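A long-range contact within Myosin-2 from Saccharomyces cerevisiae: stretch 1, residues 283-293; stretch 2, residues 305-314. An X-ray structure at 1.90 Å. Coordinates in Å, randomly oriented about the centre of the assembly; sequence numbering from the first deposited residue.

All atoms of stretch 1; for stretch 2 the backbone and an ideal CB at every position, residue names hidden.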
# COMPACT_ATOMS: atom_id res chain seq x y z
N LEU A 283 5.20 -6.84 -15.05
CA LEU A 283 4.10 -7.59 -15.70
C LEU A 283 4.65 -8.54 -16.74
O LEU A 283 3.91 -9.03 -17.62
CB LEU A 283 3.09 -6.63 -16.36
CG LEU A 283 2.37 -5.64 -15.41
CD1 LEU A 283 1.73 -4.49 -16.20
CD2 LEU A 283 1.35 -6.41 -14.61
N GLN A 284 5.93 -8.80 -16.66
CA GLN A 284 6.58 -9.49 -17.76
C GLN A 284 6.03 -10.89 -18.01
O GLN A 284 6.06 -11.37 -19.13
CB GLN A 284 8.10 -9.58 -17.52
CG GLN A 284 8.93 -8.45 -18.14
CD GLN A 284 8.48 -8.03 -19.55
OE1 GLN A 284 8.71 -8.74 -20.53
NE2 GLN A 284 7.85 -6.87 -19.65
N HIS A 285 5.54 -11.59 -16.98
CA HIS A 285 5.08 -12.94 -17.27
C HIS A 285 3.82 -12.91 -18.05
O HIS A 285 3.61 -13.77 -18.91
CB HIS A 285 4.87 -13.76 -15.98
CG HIS A 285 6.12 -13.89 -15.17
ND1 HIS A 285 6.41 -13.08 -14.09
CD2 HIS A 285 7.18 -14.72 -15.31
CE1 HIS A 285 7.58 -13.41 -13.58
NE2 HIS A 285 8.07 -14.41 -14.29
N LEU A 286 2.93 -11.98 -17.72
CA LEU A 286 1.69 -11.79 -18.51
C LEU A 286 2.00 -11.27 -19.91
O LEU A 286 1.46 -11.74 -20.94
CB LEU A 286 0.75 -10.81 -17.81
CG LEU A 286 0.17 -11.35 -16.51
CD1 LEU A 286 -0.67 -10.26 -15.86
CD2 LEU A 286 -0.73 -12.58 -16.88
N ILE A 287 2.89 -10.29 -19.98
CA ILE A 287 3.22 -9.73 -21.31
C ILE A 287 3.81 -10.85 -22.21
O ILE A 287 3.44 -11.04 -23.39
CB ILE A 287 4.20 -8.54 -21.17
CG1 ILE A 287 3.48 -7.34 -20.53
CG2 ILE A 287 4.91 -8.19 -22.55
CD1 ILE A 287 4.44 -6.18 -20.07
N GLN A 288 4.74 -11.61 -21.65
CA GLN A 288 5.42 -12.62 -22.47
C GLN A 288 4.46 -13.78 -22.80
O GLN A 288 4.58 -14.41 -23.84
CB GLN A 288 6.66 -13.13 -21.74
CG GLN A 288 7.84 -12.13 -21.80
CD GLN A 288 8.99 -12.52 -20.87
OE1 GLN A 288 9.23 -13.71 -20.65
NE2 GLN A 288 9.69 -11.51 -20.32
N THR A 289 3.52 -14.07 -21.91
CA THR A 289 2.51 -15.09 -22.24
C THR A 289 1.64 -14.65 -23.42
O THR A 289 1.39 -15.44 -24.37
CB THR A 289 1.65 -15.39 -21.02
OG1 THR A 289 2.50 -15.97 -20.04
CG2 THR A 289 0.48 -16.38 -21.34
N ALA A 290 1.18 -13.41 -23.37
CA ALA A 290 0.41 -12.84 -24.49
C ALA A 290 1.19 -12.95 -25.78
O ALA A 290 0.63 -13.30 -26.85
CB ALA A 290 0.05 -11.37 -24.19
N LYS A 291 2.49 -12.66 -25.73
CA LYS A 291 3.30 -12.77 -26.98
C LYS A 291 3.34 -14.22 -27.45
O LYS A 291 3.16 -14.53 -28.63
CB LYS A 291 4.73 -12.27 -26.77
CG LYS A 291 4.82 -10.73 -26.72
CD LYS A 291 6.18 -10.22 -26.23
CE LYS A 291 6.34 -8.70 -26.42
NZ LYS A 291 5.18 -7.90 -25.92
N LEU A 292 3.56 -15.13 -26.50
CA LEU A 292 3.69 -16.54 -26.84
C LEU A 292 2.42 -17.00 -27.55
O LEU A 292 2.46 -17.80 -28.51
CB LEU A 292 3.94 -17.37 -25.56
CG LEU A 292 4.06 -18.90 -25.73
CD1 LEU A 292 4.87 -19.51 -24.60
CD2 LEU A 292 2.69 -19.58 -25.74
N LEU A 293 1.29 -16.50 -27.08
CA LEU A 293 0.00 -16.93 -27.61
C LEU A 293 -0.25 -16.36 -29.01
O LEU A 293 -1.14 -16.82 -29.71
CB LEU A 293 -1.10 -16.52 -26.66
CG LEU A 293 -1.12 -17.23 -25.30
CD1 LEU A 293 -2.36 -16.78 -24.49
CD2 LEU A 293 -1.17 -18.76 -25.51
N UNK A 305 13.44 -18.24 -31.36
CA UNK A 305 13.13 -16.81 -31.23
C UNK A 305 12.18 -16.55 -30.05
O UNK A 305 12.37 -15.60 -29.28
CB UNK A 305 12.51 -16.28 -32.53
N UNK A 306 11.17 -17.40 -29.92
CA UNK A 306 10.20 -17.32 -28.84
C UNK A 306 10.90 -17.38 -27.48
O UNK A 306 10.53 -16.68 -26.53
CB UNK A 306 9.17 -18.45 -28.96
N UNK A 307 11.93 -18.21 -27.38
CA UNK A 307 12.67 -18.31 -26.12
C UNK A 307 13.35 -17.01 -25.73
O UNK A 307 13.37 -16.65 -24.55
CB UNK A 307 13.72 -19.42 -26.22
N UNK A 308 13.90 -16.29 -26.71
CA UNK A 308 14.49 -14.99 -26.46
C UNK A 308 13.45 -13.93 -26.13
O UNK A 308 13.70 -13.03 -25.31
CB UNK A 308 15.31 -14.55 -27.67
N UNK A 309 12.28 -14.00 -26.76
CA UNK A 309 11.20 -13.08 -26.42
C UNK A 309 10.71 -13.34 -25.00
O UNK A 309 10.47 -12.41 -24.23
CB UNK A 309 10.05 -13.21 -27.42
N UNK A 310 10.58 -14.62 -24.65
CA UNK A 310 10.03 -15.02 -23.36
C UNK A 310 11.11 -15.27 -22.32
O UNK A 310 11.13 -16.32 -21.68
CB UNK A 310 9.17 -16.28 -23.52
N UNK A 311 12.01 -14.30 -22.15
CA UNK A 311 13.18 -14.49 -21.28
C UNK A 311 12.80 -14.63 -19.80
O UNK A 311 13.66 -14.93 -18.97
CB UNK A 311 14.15 -13.32 -21.45
N UNK A 312 11.54 -14.41 -19.45
CA UNK A 312 11.15 -14.59 -18.06
C UNK A 312 10.42 -15.91 -17.82
O UNK A 312 9.97 -16.20 -16.71
CB UNK A 312 10.27 -13.42 -17.62
N UNK A 313 10.27 -16.70 -18.88
CA UNK A 313 9.56 -17.95 -18.75
C UNK A 313 10.57 -19.08 -18.83
O UNK A 313 11.51 -19.01 -19.61
CB UNK A 313 8.48 -18.09 -19.82
N UNK A 314 10.38 -20.12 -18.02
CA UNK A 314 11.27 -21.28 -18.05
C UNK A 314 10.89 -22.21 -19.18
O UNK A 314 9.77 -22.15 -19.68
CB UNK A 314 11.23 -22.03 -16.72

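Stretch 1 is helical from Gln 284, and stretch 2 opens with a helical segment running nearly antiparallel to it, at 160° with a closest axis approach of 10.3 Å.

Position 305 has nothing of stretch 1 within 5.5 Å of its ideal CB; Ile 305 makes no contact here.

At position 306 CA-to-CB points toward stretch 1, yet the ideal CB again has no neighbour within 5.5 Å. A side chain must therefore extend to touch the aliphatic surface of Leu 292; Leu, Met or Ile would suit. The residue is Leu 306, and its CD1 lies 3.8 Å from Leu 292 CA and 4.0 Å from Leu 292 CB.

Positions 307 and 308 are helical and out of reach, so many residues would do. Arg 307 is poorly ordered; Gly 308 makes no contact, although there is room for a CB.

At position 309 the bond points sideways, with the ideal CB 5.0 Å from Lys 291 CD. A branched or long aliphatic chain could cover that methylene. Ile 309 does so, its CG2 3.5 Å from Lys 291 CD.

Position 310 leaves helical geometry at phi/psi -95/51 and begins a type I turn that ends at 313. Its sideways ideal CB is 3.9 Å from Gln 288 OE1 and 5.5 Å from Leu 292 CD1, which favours something compact such as Ala, Ser, Cys or Val. The residue is Cys 310; its SG makes apolar contact with Leu 292 CB at 4.2 Å.

At position 311 the ideal CB lies 4.9 Å from Gln 288 NE2 and points sideways, so a long or flat chain is needed to reach the two glutamines. Tyr, His or Arg could try. The residue is Tyr 311, chi1 p, whose end comes nearer: Gln 288 NE2 sits over one ring face, 3.6 Å from Tyr 311 CZ, and Tyr 311 OH is 3.4 Å from Gln 284 OE1.

Position 312 points toward stretch 1, and its ideal CB is tight, 3.2 Å from Gln 288 OE1 and 4.1 Å from His 285 CD2. A small residue is indicated, and the nearby amide NE2 would welcome an acceptor: Ser fits, Ala or Gly less fully. The residue is Ser 312. Its N donates to Gln 288 OE1 (2.7 Å, 153°), and Gln 288 NE2 donates a weak bond to Ser 312 OG (3.0 Å, 145°). A water also links Ser 312 O to His 285 NE2.

At position 313 the bond points sideways, and an apolar chain could turn back toward Leu 292 and the His 285 edge. Leu 313 does: CD2 is 3.9 Å from His 285 CD2, and CD1 is 4.5 Å from Leu 292 CD1.

Position 314 is out of reach, at an N-cap where Ser, Thr, Asp or Asn is typical. Thr 314 caps a backbone N just past the stretch.

Stretch 2 305-314: ILRGICYSLT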
# COMPACT_ATOMS: atom_id res chain seq x y z
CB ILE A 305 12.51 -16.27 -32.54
CG1 ILE A 305 13.54 -16.32 -33.67
CG2 ILE A 305 12.02 -14.84 -32.37
CD1 ILE A 305 12.91 -16.23 -35.06
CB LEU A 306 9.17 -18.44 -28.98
CG LEU A 306 8.18 -18.64 -27.84
CD1 LEU A 306 7.23 -17.46 -27.79
CD2 LEU A 306 7.41 -19.93 -28.03
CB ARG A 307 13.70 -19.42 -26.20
CG ARG A 307 13.10 -20.79 -26.31
CD ARG A 307 14.19 -21.82 -26.55
NE ARG A 307 15.12 -21.88 -25.42
CZ ARG A 307 16.29 -22.51 -25.46
NH1 ARG A 307 16.67 -23.13 -26.57
NH2 ARG A 307 17.07 -22.53 -24.39
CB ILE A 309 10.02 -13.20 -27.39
CG1 ILE A 309 10.46 -12.76 -28.80
CG2 ILE A 309 8.85 -12.39 -26.88
CD1 ILE A 309 9.45 -13.10 -29.90
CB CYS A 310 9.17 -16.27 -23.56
SG CYS A 310 7.77 -15.91 -24.65
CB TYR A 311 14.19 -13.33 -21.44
CG TYR A 311 13.62 -11.95 -21.11
CD1 TYR A 311 13.63 -11.46 -19.82
CD2 TYR A 311 13.09 -11.15 -22.11
CE1 TYR A 311 13.10 -10.21 -19.52
CE2 TYR A 311 12.56 -9.90 -21.82
CZ TYR A 311 12.57 -9.43 -20.53
OH TYR A 311 12.05 -8.19 -20.26
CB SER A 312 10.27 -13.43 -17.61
OG SER A 312 10.99 -12.21 -17.68
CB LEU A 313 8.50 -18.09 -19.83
CG LEU A 313 7.43 -16.99 -19.86
CD1 LEU A 313 6.39 -17.34 -20.96
CD2 LEU A 313 6.74 -16.90 -18.51
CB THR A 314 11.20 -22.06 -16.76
OG1 THR A 314 9.86 -22.57 -16.66
CG2 THR A 314 11.52 -21.12 -15.50
O HOH W 1 10.62 -15.18 -13.79
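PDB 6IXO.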